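Local coordinates for putative O-GlcNAcase nagJ (Clostridium perfringens, PDB 6PV5), which probably removes terminal N-acetylhexosamine from glycans by hydrolysis, this chain being the part of a longer family 84 protein that holds the catalytic domain, at residues Arg189-Phe195 / Phe434-Arg440; Tyr342-Met347 / Trp372-Val377; Pro380-Ser384 / Ile420-Asp424; Arg397-Leu401 / Leu427-Gly433. All blocks are in the same frame, centred on the assembly; numbering follows the deposited sequence. Where two conformers were deposited one is given.

In the fold
The four contacts illustrate how a (beta/alpha)8 barrel is closed and its loops tied. Interaction 1 joins the first strand to the eighth, interaction 4 joins the seventh to the eighth, and both use strand 431-436, where Leu401 O and Ile435 N are probably hydrogen-bonded at 2.8 Å. Interactions 2 and 3 tie loops that follow the strands; Trp372 rests on Val383 of interaction 3 and on Met399 of interaction 4. All the others are nested along the chain inside interaction 1. Tyr342 of interaction 2 reaches Asp305, the predicted proton donor, with side chains about 3 Å apart, whereas Asn437 of interaction 1 stays about 9 Å from it. Interactions 3 and 4 lie away from that site.

Interaction 1 of 4, residues Arg189-Phe195 / Phe434-Arg440; sequences RAVVEGF and FIVNPMR. With EDO (1,2-ethanediol), chain E.
The first and eighth strands of the (beta/alpha)8 barrel, 188-192 and 431-436, close it in parallel, and Ala190 bonds twice across the seam, giving its N to Phe434 O (2.9 Å) and accepting Val436 N on its O (3.0 Å); Val192 N then binds Val436 O at 2.9 Å. On one face of the sheet Ala190 CB meets Ile435 CG1, and beyond it Val192 CG1 lies 3.6 Å from Ile435 CG2. Val191 sends CG1, anti to its backbone N (chi1 175°), against Pro438 CG on the other side. Past the strands, the Asn437 amide spans Gly194 by two weak bonds, OD1 taking Gly194 N and ND2 reaching Gly194 O, while ND2 also binds Asn404. Arg440 CA sits over the centre of the Phe195 ring in a CH-pi contact (3.6 Å to the centroid). The Arg440 guanidinium leads away to a salt bridge with Glu412 and a weak bond from NE to a 1,2-ethanediol. The seam thus rests on backbone bonds, with weaker contacts beyond.

Interaction 2 of 4, residues Tyr342-Met347 / Trp372-Val377; sequences YWGSSM and WTGNDV
Gly374 O accepts the shortest hydrogen bond between the two segments, from Gly344 N at 2.7 Å and almost straight (176°), and so ties together two loops that follow strands 336-338 and 369-372 of the (beta/alpha)8 barrel, beside the predicted catalytic Asp305. Two more backbone bonds flank it: Thr373 N points nearly along the carbonyl of Tyr342 O, and Ser345 N binds Asn375 O at 3.0 Å. The Trp343 indole, with CG between the backbone N and the carbonyl carbon (chi1 66°), is sandwiched. Val377 CG2 lies over one face, displaced toward the rim and 3.8 Å from the centroid of the six-membered ring, while Ser346 CB covers the opposite face; Asn375 O stands at the indole edge, near CD1. Trp343 presents CE3 over the centre of the Tyr342 ring, and Met347 CE meets Trp372 CD1. Trp343 CB lies against Thr373 OG1, a hydroxyl turned to its own loop, where it donates to Asp376 O. Thr373 CG2 touches Tyr342 CD2 at 3.7 Å, and the Tyr342 hydroxyl binds Asp305 OD1, so the contact adjoins the probable active site. At the outer side, a water donates to Asp376 OD1 at 2.6 Å.

Interaction 3 of 4, residues Pro380-Ser384 / Ile420-Asp424; sequences PNGVS and IYDLD
The segments 380-384 and 420-424 run roughly alongside each other, 24° apart, and share a single bridge between Val383 and Leu423: Val383 N binds Asp422 O at 3.1 Å, and Asp424 N binds Val383 O at 2.9 Å, the latter with the donor nearly in line with the carbonyl (C=O...N angle 176°). They belong to loops following the sixth and seventh strands of the (beta/alpha)8 barrel. Gly382 fits its bare CA against Asp422 O, 3.2 Å away in a CA-H...O contact. On the buried side Leu423 reaches over with one branch, its CD2 4.0 Å from Val383 CG2, the two side chains crossing at a slant; Trp403 of strand 399-403 touches both. Asp424 turns its carboxylate toward Ser384, which N-caps helix 385-395. CG stands anti to the Asp424 backbone N (chi1 -161°), an orientation that carries OD2 to Leu385 N at the start of that helix, while OD1 takes Asn426 N. OD2 also lies 3.8 Å from Ser384 CA.

Interaction 4 of 4, residues Arg397-Leu401 / Leu427-Gly433; sequences RKMML and LDEEVSG. With EDO (1,2-ethanediol), chain D.
Lys398 lies stretched along the turn of segment 427-433, its chain extended beyond CG, where the seventh and eighth strands of the (beta/alpha)8 barrel pair in parallel. Its CB and CD pass over Ser432 CB, its CE runs by Glu429 O, and NZ ends on Asp428 O at 2.9 Å, nearly in line with that carbonyl, at the 3-10 turn 427-429. Behind it the backbones join through Met399 N to Glu430 O, Ser432 N to Met399 O (2.8 Å) and Leu401 N to Gly433 O (2.7 Å). Met399 pairs with Val431 but Met400 with Gly433, a beta bulge that shifts the register by one. Met400 places CG anti to its carbonyl carbon (chi1 -64°) and lays the rest of its chain along Gly433, whose bare CA lies 4.0 Å from SD; the terminal CE comes to Ser432 OG. On the other face Val431 CG1 packs against Leu401 CB. Leu401 and Leu427 meet at about a right angle through their CD2 methyls, 3.7 Å apart. Glu430 bends at chi2 and holds Ser392 OG with OE1, which also accepts a bond at 2.9 Å from O2 of a 1,2-ethanediol, probably from the crystallisation liquor.

Interaction 1 of 4, residues Arg189-Phe195 / Phe434-Arg440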
loop_
_atom_site.group_PDB
_atom_site.type_symbol
_atom_site.label_atom_id
_atom_site.label_comp_id
_atom_site.label_asym_id
_atom_site.label_seq_id
_atom_site.Cartn_x
_atom_site.Cartn_y
_atom_site.Cartn_z
ATOM N N ARG A 189 -9.202 2.056 2.729
ATOM C CA ARG A 189 -7.909 1.926 2.068
ATOM C C ARG A 189 -6.836 1.978 3.152
ATOM O O ARG A 189 -6.529 3.052 3.643
ATOM C CB ARG A 189 -7.719 3.055 1.055
ATOM C CG ARG A 189 -8.818 3.126 0.006
ATOM C CD ARG A 189 -8.882 4.429 -0.777
ATOM N NE ARG A 189 -8.795 5.590 0.108
ATOM C CZ ARG A 189 -9.811 6.102 0.806
ATOM N NH1 ARG A 189 -11.017 5.550 0.746
ATOM N NH2 ARG A 189 -9.609 7.167 1.568
ATOM N N ALA A 190 -6.334 0.807 3.567
ATOM C CA ALA A 190 -5.602 0.707 4.817
ATOM C C ALA A 190 -4.236 0.061 4.586
ATOM O O ALA A 190 -3.977 -0.579 3.562
ATOM C CB ALA A 190 -6.391 -0.137 5.789
ATOM N N VAL A 191 -3.386 0.209 5.600
ATOM C CA VAL A 191 -2.202 -0.607 5.772
ATOM C C VAL A 191 -2.361 -1.283 7.122
ATOM O O VAL A 191 -2.781 -0.627 8.068
ATOM C CB VAL A 191 -0.931 0.267 5.693
ATOM C CG1 VAL A 191 0.352 -0.501 5.985
ATOM C CG2 VAL A 191 -0.838 0.990 4.362
ATOM N N VAL A 192 -2.069 -2.591 7.193
ATOM C CA VAL A 192 -2.040 -3.299 8.465
ATOM C C VAL A 192 -0.581 -3.590 8.801
ATOM O O VAL A 192 0.167 -4.046 7.947
ATOM C CB VAL A 192 -2.889 -4.592 8.469
ATOM C CG1 VAL A 192 -2.504 -5.562 7.336
ATOM C CG2 VAL A 192 -2.857 -5.283 9.842
ATOM N N GLU A 193 -0.177 -3.317 10.043
ATOM C CA GLU A 193 1.081 -3.846 10.542
ATOM C C GLU A 193 0.910 -5.323 10.894
ATOM O O GLU A 193 0.817 -5.689 12.060
ATOM C CB GLU A 193 1.601 -3.000 11.708
ATOM C CG GLU A 193 3.063 -3.284 12.033
ATOM C CD GLU A 193 3.802 -2.343 12.980
ATOM O OE1 GLU A 193 4.705 -2.824 13.668
ATOM O OE2 GLU A 193 3.498 -1.134 13.000
ATOM N N GLY A 194 0.911 -6.189 9.878
ATOM C CA GLY A 194 0.597 -7.582 10.127
ATOM C C GLY A 194 1.721 -8.559 9.777
ATOM O O GLY A 194 1.461 -9.746 9.658
ATOM N N PHE A 195 2.972 -8.094 9.656
ATOM C CA PHE A 195 4.083 -9.011 9.408
ATOM C C PHE A 195 4.607 -9.574 10.729
ATOM O O PHE A 195 4.506 -8.905 11.764
ATOM C CB PHE A 195 5.248 -8.275 8.736
ATOM C CG PHE A 195 5.506 -6.914 9.322
ATOM C CD1 PHE A 195 6.254 -6.778 10.484
ATOM C CD2 PHE A 195 4.942 -5.787 8.752
ATOM C CE1 PHE A 195 6.471 -5.533 11.043
ATOM C CE2 PHE A 195 5.145 -4.543 9.326
ATOM C CZ PHE A 195 5.892 -4.426 10.479
ATOM N N PHE A 434 -9.657 -2.363 0.929
ATOM C CA PHE A 434 -8.367 -2.844 0.469
ATOM C C PHE A 434 -7.288 -2.561 1.526
ATOM O O PHE A 434 -7.083 -1.424 1.934
ATOM C CB PHE A 434 -8.058 -2.255 -0.907
ATOM C CG PHE A 434 -6.724 -2.706 -1.443
ATOM C CD1 PHE A 434 -6.489 -4.047 -1.706
ATOM C CD2 PHE A 434 -5.709 -1.792 -1.686
ATOM C CE1 PHE A 434 -5.261 -4.471 -2.193
ATOM C CE2 PHE A 434 -4.473 -2.221 -2.154
ATOM C CZ PHE A 434 -4.251 -3.559 -2.406
ATOM N N ILE A 435 -6.624 -3.621 1.992
ATOM C CA ILE A 435 -5.686 -3.544 3.098
ATOM C C ILE A 435 -4.347 -4.152 2.676
ATOM O O ILE A 435 -4.276 -5.327 2.310
ATOM C CB ILE A 435 -6.260 -4.283 4.317
ATOM C CG1 ILE A 435 -7.649 -3.758 4.694
ATOM C CG2 ILE A 435 -5.296 -4.233 5.492
ATOM C CD1 ILE A 435 -8.567 -4.851 5.178
ATOM N N VAL A 436 -3.292 -3.336 2.738
ATOM C CA VAL A 436 -1.940 -3.751 2.382
ATOM C C VAL A 436 -1.198 -4.225 3.623
ATOM O O VAL A 436 -1.187 -3.534 4.639
ATOM C CB VAL A 436 -1.165 -2.601 1.734
ATOM C CG1 VAL A 436 0.291 -2.995 1.478
ATOM C CG2 VAL A 436 -1.859 -2.147 0.464
ATOM N N ASN A 437 -0.652 -5.440 3.544
ATOM C CA ASN A 437 0.246 -5.964 4.556
ATOM C C ASN A 437 1.682 -5.747 4.062
ATOM O O ASN A 437 2.084 -6.314 3.047
ATOM C CB ASN A 437 -0.032 -7.438 4.843
ATOM C CG ASN A 437 0.614 -7.933 6.122
ATOM O OD1 ASN A 437 1.055 -7.133 6.948
ATOM N ND2 ASN A 437 0.701 -9.241 6.289
ATOM N N PRO A 438 2.458 -4.845 4.699
ATOM C CA PRO A 438 3.771 -4.454 4.178
ATOM C C PRO A 438 4.862 -5.329 4.789
ATOM O O PRO A 438 4.580 -6.253 5.554
ATOM C CB PRO A 438 3.846 -2.986 4.650
ATOM C CG PRO A 438 3.183 -3.043 6.040
ATOM C CD PRO A 438 2.075 -4.072 5.900
ATOM N N MET A 439 6.116 -5.022 4.434
ATOM C CA MET A 439 7.290 -5.683 4.980
ATOM C C MET A 439 7.639 -5.066 6.333
ATOM O O MET A 439 7.332 -3.894 6.575
ATOM C CB MET A 439 8.494 -5.450 4.052
ATOM C CG MET A 439 8.367 -6.140 2.700
ATOM S SD MET A 439 9.879 -5.972 1.693
ATOM C CE MET A 439 9.703 -4.274 1.172
ATOM N N ARG A 440 8.396 -5.811 7.146
ATOM C CA ARG A 440 8.904 -5.238 8.384
ATOM C C ARG A 440 9.822 -4.054 8.083
ATOM O O ARG A 440 10.082 -3.249 8.977
ATOM C CB ARG A 440 9.573 -6.303 9.258
ATOM C CG ARG A 440 10.987 -6.689 8.847
ATOM C CD ARG A 440 11.588 -7.529 9.971
ATOM N NE ARG A 440 13.019 -7.777 9.828
ATOM C CZ ARG A 440 13.541 -8.829 9.191
ATOM N NH1 ARG A 440 12.748 -9.741 8.644
ATOM N NH2 ARG A 440 14.856 -8.960 9.098
HETATM C C1 EDO E . 15.612 -5.877 12.197
HETATM O O1 EDO E . 15.844 -7.278 12.251
HETATM C C2 EDO E . 15.342 -5.363 10.829
HETATM O O2 EDO E . 14.071 -4.735 10.654
#

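Interaction 2 of 4, residues Tyr342-Met347 / Trp372-Val377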
loop_
_atom_site.group_PDB
_atom_site.type_symbol
_atom_site.label_atom_id
_atom_site.label_comp_id
_atom_site.label_asym_id
_atom_site.label_seq_id
_atom_site.Cartn_x
_atom_site.Cartn_y
_atom_site.Cartn_z
ATOM N N TYR A 342 -9.611 -17.911 6.644
ATOM C CA TYR A 342 -9.535 -16.556 6.128
ATOM C C TYR A 342 -9.125 -16.535 4.665
ATOM O O TYR A 342 -9.102 -15.461 4.082
ATOM C CB TYR A 342 -8.636 -15.643 6.966
ATOM C CG TYR A 342 -7.232 -16.137 7.208
ATOM C CD1 TYR A 342 -6.909 -16.829 8.365
ATOM C CD2 TYR A 342 -6.224 -15.910 6.277
ATOM C CE1 TYR A 342 -5.625 -17.305 8.589
ATOM C CE2 TYR A 342 -4.936 -16.365 6.494
ATOM C CZ TYR A 342 -4.637 -17.069 7.641
ATOM O OH TYR A 342 -3.366 -17.536 7.813
ATOM N N TRP A 343 -8.804 -17.699 4.088
ATOM C CA TRP A 343 -8.565 -17.753 2.650
ATOM C C TRP A 343 -9.676 -18.548 1.959
ATOM O O TRP A 343 -10.299 -19.418 2.555
ATOM C CB TRP A 343 -7.130 -18.225 2.324
ATOM C CG TRP A 343 -6.793 -19.636 2.698
ATOM C CD1 TRP A 343 -6.803 -20.720 1.866
ATOM C CD2 TRP A 343 -6.391 -20.133 3.986
ATOM N NE1 TRP A 343 -6.455 -21.853 2.542
ATOM C CE2 TRP A 343 -6.154 -21.515 3.837
ATOM C CE3 TRP A 343 -6.179 -19.548 5.243
ATOM C CZ2 TRP A 343 -5.741 -22.322 4.897
ATOM C CZ3 TRP A 343 -5.767 -20.348 6.290
ATOM C CH2 TRP A 343 -5.566 -21.719 6.124
ATOM N N GLY A 344 -9.973 -18.189 0.712
ATOM C CA GLY A 344 -11.107 -18.754 -0.002
ATOM C C GLY A 344 -11.160 -20.280 0.027
ATOM O O GLY A 344 -12.203 -20.865 0.346
ATOM N N SER A 345 -10.029 -20.918 -0.298
ATOM C CA SER A 345 -9.988 -22.374 -0.347
ATOM C C SER A 345 -10.265 -23.016 1.014
ATOM O O SER A 345 -10.817 -24.120 1.059
ATOM C CB SER A 345 -8.702 -22.869 -0.954
ATOM O OG SER A 345 -8.622 -22.398 -2.294
ATOM N N SER A 346 -9.872 -22.344 2.109
ATOM C CA SER A 346 -10.139 -22.859 3.452
ATOM C C SER A 346 -11.647 -22.888 3.746
ATOM O O SER A 346 -12.077 -23.602 4.645
ATOM C CB SER A 346 -9.401 -22.102 4.537
ATOM O OG SER A 346 -9.941 -20.796 4.710
ATOM N N MET A 347 -12.445 -22.153 2.960
ATOM C CA MET A 347 -13.847 -21.915 3.288
ATOM C C MET A 347 -14.741 -22.969 2.632
ATOM O O MET A 347 -15.913 -23.078 2.992
ATOM C CB MET A 347 -14.298 -20.548 2.765
ATOM C CG MET A 347 -13.698 -19.358 3.491
ATOM S SD MET A 347 -14.275 -17.866 2.677
ATOM C CE MET A 347 -13.093 -16.668 3.304
ATOM N N TRP A 372 -10.546 -11.060 4.194
ATOM C CA TRP A 372 -10.047 -12.341 3.736
ATOM C C TRP A 372 -8.867 -12.081 2.805
ATOM O O TRP A 372 -8.653 -10.937 2.388
ATOM C CB TRP A 372 -11.191 -13.155 3.095
ATOM C CG TRP A 372 -11.201 -13.297 1.600
ATOM C CD1 TRP A 372 -11.081 -14.470 0.903
ATOM C CD2 TRP A 372 -11.456 -12.276 0.615
ATOM N NE1 TRP A 372 -11.221 -14.245 -0.444
ATOM C CE2 TRP A 372 -11.421 -12.906 -0.654
ATOM C CE3 TRP A 372 -11.672 -10.890 0.670
ATOM C CZ2 TRP A 372 -11.606 -12.204 -1.844
ATOM C CZ3 TRP A 372 -11.859 -10.199 -0.506
ATOM C CH2 TRP A 372 -11.826 -10.841 -1.747
ATOM N N THR A 373 -8.084 -13.129 2.508
ATOM C CA THR A 373 -6.827 -12.884 1.806
ATOM C C THR A 373 -6.919 -13.194 0.310
ATOM O O THR A 373 -5.951 -12.961 -0.424
ATOM C CB THR A 373 -5.685 -13.664 2.476
ATOM O OG1 THR A 373 -6.026 -15.054 2.435
ATOM C CG2 THR A 373 -5.419 -13.220 3.902
ATOM N N GLY A 374 -8.085 -13.682 -0.152
ATOM C CA GLY A 374 -8.216 -14.193 -1.513
ATOM C C GLY A 374 -8.248 -15.713 -1.494
ATOM O O GLY A 374 -8.469 -16.302 -0.437
ATOM N N ASN A 375 -8.000 -16.363 -2.637
ATOM C CA ASN A 375 -8.170 -17.818 -2.680
ATOM C C ASN A 375 -7.169 -18.507 -1.759
ATOM O O ASN A 375 -7.466 -19.555 -1.208
ATOM C CB ASN A 375 -8.026 -18.420 -4.086
ATOM C CG ASN A 375 -9.104 -17.950 -5.046
ATOM O OD1 ASN A 375 -10.120 -17.401 -4.635
ATOM N ND2 ASN A 375 -8.890 -18.158 -6.330
ATOM N N ASP A 376 -5.973 -17.924 -1.625
ATOM C CA ASP A 376 -4.920 -18.492 -0.794
ATOM C C ASP A 376 -4.490 -17.494 0.274
ATOM O O ASP A 376 -4.872 -16.329 0.230
ATOM C CB ASP A 376 -3.721 -18.839 -1.675
ATOM C CG ASP A 376 -4.170 -19.750 -2.807
ATOM O OD1 ASP A 376 -4.530 -20.939 -2.525
ATOM O OD2 ASP A 376 -4.246 -19.248 -3.938
ATOM N N VAL A 377 -3.645 -17.964 1.199
ATOM C CA VAL A 377 -2.958 -17.077 2.119
ATOM C C VAL A 377 -2.161 -16.013 1.367
ATOM O O VAL A 377 -2.260 -14.823 1.677
ATOM C CB VAL A 377 -2.100 -17.893 3.096
ATOM C CG1 VAL A 377 -1.421 -16.991 4.129
ATOM C CG2 VAL A 377 -2.962 -18.945 3.774
HETATM O O HOH W 1 -6.169 -22.609 -3.563
#

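Interaction 3 of 4, residues Pro380-Ser384 / Ile420-Asp424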
loop_
_atom_site.group_PDB
_atom_site.type_symbol
_atom_site.label_atom_id
_atom_site.label_comp_id
_atom_site.label_asym_id
_atom_site.label_seq_id
_atom_site.Cartn_x
_atom_site.Cartn_y
_atom_site.Cartn_z
ATOM N N PRO A 380 -1.059 -16.405 -5.697
ATOM C CA PRO A 380 0.057 -16.246 -6.631
ATOM C C PRO A 380 -0.316 -15.423 -7.856
ATOM O O PRO A 380 0.538 -14.775 -8.456
ATOM C CB PRO A 380 0.456 -17.690 -7.018
ATOM C CG PRO A 380 -0.744 -18.528 -6.667
ATOM C CD PRO A 380 -1.463 -17.811 -5.540
ATOM N N ASN A 381 -1.609 -15.397 -8.163
ATOM C CA ASN A 381 -2.080 -14.759 -9.377
ATOM C C ASN A 381 -3.152 -13.713 -9.058
ATOM O O ASN A 381 -4.113 -13.571 -9.815
ATOM C CB ASN A 381 -2.593 -15.833 -10.341
ATOM C CG ASN A 381 -3.031 -15.288 -11.683
ATOM O OD1 ASN A 381 -2.581 -14.223 -12.099
ATOM N ND2 ASN A 381 -3.908 -16.019 -12.362
ATOM N N GLY A 382 -2.967 -12.959 -7.962
ATOM C CA GLY A 382 -3.902 -11.907 -7.576
ATOM C C GLY A 382 -5.296 -12.448 -7.229
ATOM O O GLY A 382 -5.431 -13.565 -6.732
ATOM N N VAL A 383 -6.328 -11.623 -7.462
ATOM C CA VAL A 383 -7.681 -11.879 -6.990
ATOM C C VAL A 383 -8.617 -11.377 -8.083
ATOM O O VAL A 383 -8.546 -10.213 -8.493
ATOM C CB VAL A 383 -8.015 -11.181 -5.646
ATOM C CG1 VAL A 383 -9.463 -11.458 -5.244
ATOM C CG2 VAL A 383 -7.079 -11.576 -4.492
ATOM N N SER A 384 -9.442 -12.289 -8.590
ATOM C CA SER A 384 -10.359 -11.956 -9.665
ATOM C C SER A 384 -11.723 -11.574 -9.081
ATOM O O SER A 384 -12.040 -11.921 -7.939
ATOM C CB SER A 384 -10.501 -13.135 -10.560
ATOM O OG SER A 384 -11.252 -14.123 -9.871
ATOM N N ILE A 420 1.258 -3.303 -6.709
ATOM C CA ILE A 420 0.077 -4.144 -6.526
ATOM C C ILE A 420 -0.327 -4.686 -7.896
ATOM O O ILE A 420 -0.481 -3.942 -8.846
ATOM C CB ILE A 420 -1.055 -3.300 -5.909
ATOM C CG1 ILE A 420 -0.644 -2.670 -4.569
ATOM C CG2 ILE A 420 -2.342 -4.111 -5.804
ATOM C CD1 ILE A 420 -0.048 -3.623 -3.545
ATOM N N TYR A 421 -0.490 -5.992 -8.013
ATOM C CA TYR A 421 -0.514 -6.579 -9.345
ATOM C C TYR A 421 -1.587 -7.660 -9.402
ATOM O O TYR A 421 -1.731 -8.412 -8.437
ATOM C CB TYR A 421 0.866 -7.190 -9.638
ATOM C CG TYR A 421 1.132 -7.520 -11.086
ATOM C CD1 TYR A 421 1.488 -6.538 -11.999
ATOM C CD2 TYR A 421 1.034 -8.826 -11.541
ATOM C CE1 TYR A 421 1.756 -6.842 -13.332
ATOM C CE2 TYR A 421 1.279 -9.151 -12.867
ATOM C CZ TYR A 421 1.638 -8.152 -13.756
ATOM O OH TYR A 421 1.884 -8.489 -15.049
ATOM N N ASP A 422 -2.327 -7.723 -10.527
ATOM C CA ASP A 422 -3.278 -8.798 -10.815
ATOM C C ASP A 422 -4.474 -8.717 -9.863
ATOM O O ASP A 422 -5.087 -9.726 -9.554
ATOM C CB ASP A 422 -2.670 -10.195 -10.638
ATOM C CG ASP A 422 -1.854 -10.739 -11.806
ATOM O OD1 ASP A 422 -2.051 -10.240 -12.944
ATOM O OD2 ASP A 422 -1.031 -11.685 -11.562
ATOM N N LEU A 423 -4.797 -7.527 -9.362
ATOM C CA LEU A 423 -6.054 -7.386 -8.638
ATOM C C LEU A 423 -7.121 -6.868 -9.603
ATOM O O LEU A 423 -6.887 -5.931 -10.353
ATOM C CB LEU A 423 -5.880 -6.432 -7.459
ATOM C CG LEU A 423 -4.953 -6.886 -6.324
ATOM C CD1 LEU A 423 -5.176 -5.990 -5.114
ATOM C CD2 LEU A 423 -5.153 -8.355 -5.950
ATOM N N ASP A 424 -8.282 -7.516 -9.611
ATOM C CA ASP A 424 -9.307 -7.207 -10.599
ATOM C C ASP A 424 -9.649 -5.715 -10.560
ATOM O O ASP A 424 -9.862 -5.136 -9.498
ATOM C CB ASP A 424 -10.531 -8.104 -10.383
ATOM C CG ASP A 424 -11.429 -8.192 -11.604
ATOM O OD1 ASP A 424 -12.019 -7.165 -11.965
ATOM O OD2 ASP A 424 -11.530 -9.287 -12.171
HETATM O O HOH W 2 0.525 -11.918 -8.781
#

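Interaction 4 of 4, residues Arg397-Leu401 / Leu427-Gly433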
loop_
_atom_site.group_PDB
_atom_site.type_symbol
_atom_site.label_atom_id
_atom_site.label_comp_id
_atom_site.label_asym_id
_atom_site.label_seq_id
_atom_site.Cartn_x
_atom_site.Cartn_y
_atom_site.Cartn_z
ATOM N N ARG A 397 -22.278 -9.964 2.024
ATOM C CA ARG A 397 -21.769 -8.617 2.227
ATOM C C ARG A 397 -20.508 -8.441 1.385
ATOM O O ARG A 397 -19.856 -9.415 1.014
ATOM C CB ARG A 397 -21.457 -8.363 3.709
ATOM C CG ARG A 397 -20.243 -9.135 4.213
ATOM C CD ARG A 397 -20.099 -9.237 5.716
ATOM N NE ARG A 397 -21.003 -10.241 6.244
ATOM C CZ ARG A 397 -21.382 -10.317 7.519
ATOM N NH1 ARG A 397 -20.934 -9.435 8.402
ATOM N NH2 ARG A 397 -22.208 -11.273 7.908
ATOM N N LYS A 398 -20.200 -7.181 1.085
ATOM C CA LYS A 398 -18.926 -6.807 0.502
ATOM C C LYS A 398 -17.780 -7.137 1.463
ATOM O O LYS A 398 -17.813 -6.819 2.646
ATOM C CB LYS A 398 -18.941 -5.333 0.120
ATOM C CG LYS A 398 -19.709 -5.027 -1.151
ATOM C CD LYS A 398 -19.478 -3.598 -1.576
ATOM C CE LYS A 398 -20.125 -3.230 -2.888
ATOM N NZ LYS A 398 -19.402 -2.101 -3.518
ATOM N N MET A 399 -16.770 -7.824 0.933
ATOM C CA MET A 399 -15.666 -8.292 1.758
ATOM C C MET A 399 -14.599 -7.195 1.829
ATOM O O MET A 399 -14.652 -6.235 1.059
ATOM C CB MET A 399 -15.089 -9.562 1.124
ATOM C CG MET A 399 -16.091 -10.715 1.134
ATOM S SD MET A 399 -16.687 -11.184 2.783
ATOM C CE MET A 399 -15.255 -11.955 3.540
ATOM N N MET A 400 -13.626 -7.355 2.732
ATOM C CA MET A 400 -12.423 -6.523 2.721
ATOM C C MET A 400 -11.196 -7.381 2.371
ATOM O O MET A 400 -11.005 -8.452 2.927
ATOM C CB MET A 400 -12.236 -5.864 4.095
ATOM C CG MET A 400 -13.372 -4.905 4.407
ATOM S SD MET A 400 -12.953 -3.488 5.453
ATOM C CE MET A 400 -14.213 -2.323 4.932
ATOM N N LEU A 401 -10.375 -6.926 1.424
ATOM C CA LEU A 401 -9.257 -7.752 0.993
ATOM C C LEU A 401 -7.995 -7.411 1.798
ATOM O O LEU A 401 -7.507 -6.288 1.739
ATOM C CB LEU A 401 -9.048 -7.571 -0.513
ATOM C CG LEU A 401 -7.825 -8.297 -1.097
ATOM C CD1 LEU A 401 -7.901 -9.825 -0.926
ATOM C CD2 LEU A 401 -7.627 -7.925 -2.564
ATOM N N LEU A 427 -12.919 -5.209 -8.756
ATOM C CA LEU A 427 -13.025 -5.841 -7.447
ATOM C C LEU A 427 -13.994 -5.080 -6.554
ATOM O O LEU A 427 -14.611 -5.683 -5.670
ATOM C CB LEU A 427 -11.648 -5.836 -6.781
ATOM C CG LEU A 427 -11.322 -7.061 -5.940
ATOM C CD1 LEU A 427 -11.239 -8.286 -6.827
ATOM C CD2 LEU A 427 -10.014 -6.861 -5.185
ATOM N N ASP A 428 -14.064 -3.753 -6.755
ATOM C CA ASP A 428 -14.889 -2.864 -5.949
ATOM C C ASP A 428 -16.374 -3.264 -5.986
ATOM O O ASP A 428 -17.131 -2.903 -5.086
ATOM C CB ASP A 428 -14.620 -1.389 -6.262
ATOM C CG ASP A 428 -14.953 -0.972 -7.686
ATOM O OD1 ASP A 428 -15.089 -1.852 -8.549
ATOM O OD2 ASP A 428 -15.064 0.239 -7.925
ATOM N N GLU A 429 -16.784 -4.053 -6.987
ATOM C CA GLU A 429 -18.164 -4.525 -7.061
ATOM C C GLU A 429 -18.485 -5.459 -5.897
ATOM O O GLU A 429 -19.637 -5.538 -5.487
ATOM C CB GLU A 429 -18.411 -5.267 -8.375
ATOM C CG GLU A 429 -18.343 -4.369 -9.593
ATOM C CD GLU A 429 -18.712 -5.059 -10.904
ATOM O OE1 GLU A 429 -19.321 -6.150 -10.850
ATOM O OE2 GLU A 429 -18.387 -4.509 -11.995
ATOM N N GLU A 430 -17.475 -6.181 -5.378
ATOM C CA GLU A 430 -17.712 -7.194 -4.354
ATOM C C GLU A 430 -16.918 -6.910 -3.075
ATOM O O GLU A 430 -17.040 -7.629 -2.076
ATOM C CB GLU A 430 -17.379 -8.589 -4.901
ATOM C CG GLU A 430 -18.275 -9.052 -6.041
ATOM C CD GLU A 430 -19.777 -9.043 -5.759
ATOM O OE1 GLU A 430 -20.176 -9.343 -4.608
ATOM O OE2 GLU A 430 -20.552 -8.720 -6.691
ATOM N N VAL A 431 -16.081 -5.874 -3.112
ATOM C CA VAL A 431 -15.089 -5.655 -2.072
ATOM C C VAL A 431 -15.113 -4.176 -1.701
ATOM O O VAL A 431 -14.991 -3.328 -2.583
ATOM C CB VAL A 431 -13.687 -6.107 -2.557
ATOM C CG1 VAL A 431 -12.596 -5.802 -1.532
ATOM C CG2 VAL A 431 -13.668 -7.592 -2.904
ATOM N N SER A 432 -15.222 -3.883 -0.399
ATOM C CA SER A 432 -15.386 -2.515 0.089
ATOM C C SER A 432 -14.113 -2.001 0.762
ATOM O O SER A 432 -14.008 -0.812 1.083
ATOM C CB SER A 432 -16.525 -2.461 1.086
ATOM O OG SER A 432 -16.257 -3.350 2.172
ATOM N N GLY A 433 -13.181 -2.915 1.060
ATOM C CA GLY A 433 -11.939 -2.528 1.714
ATOM C C GLY A 433 -10.714 -3.164 1.057
ATOM O O GLY A 433 -10.737 -4.337 0.686
HETATM C C1 EDO D . -23.490 -8.932 -1.425
HETATM O O1 EDO D . -23.726 -10.185 -2.054
HETATM C C2 EDO D . -22.221 -8.259 -1.811
HETATM O O2 EDO D . -22.144 -7.822 -3.165
HETATM O O HOH W 3 -16.262 -0.837 -2.822
#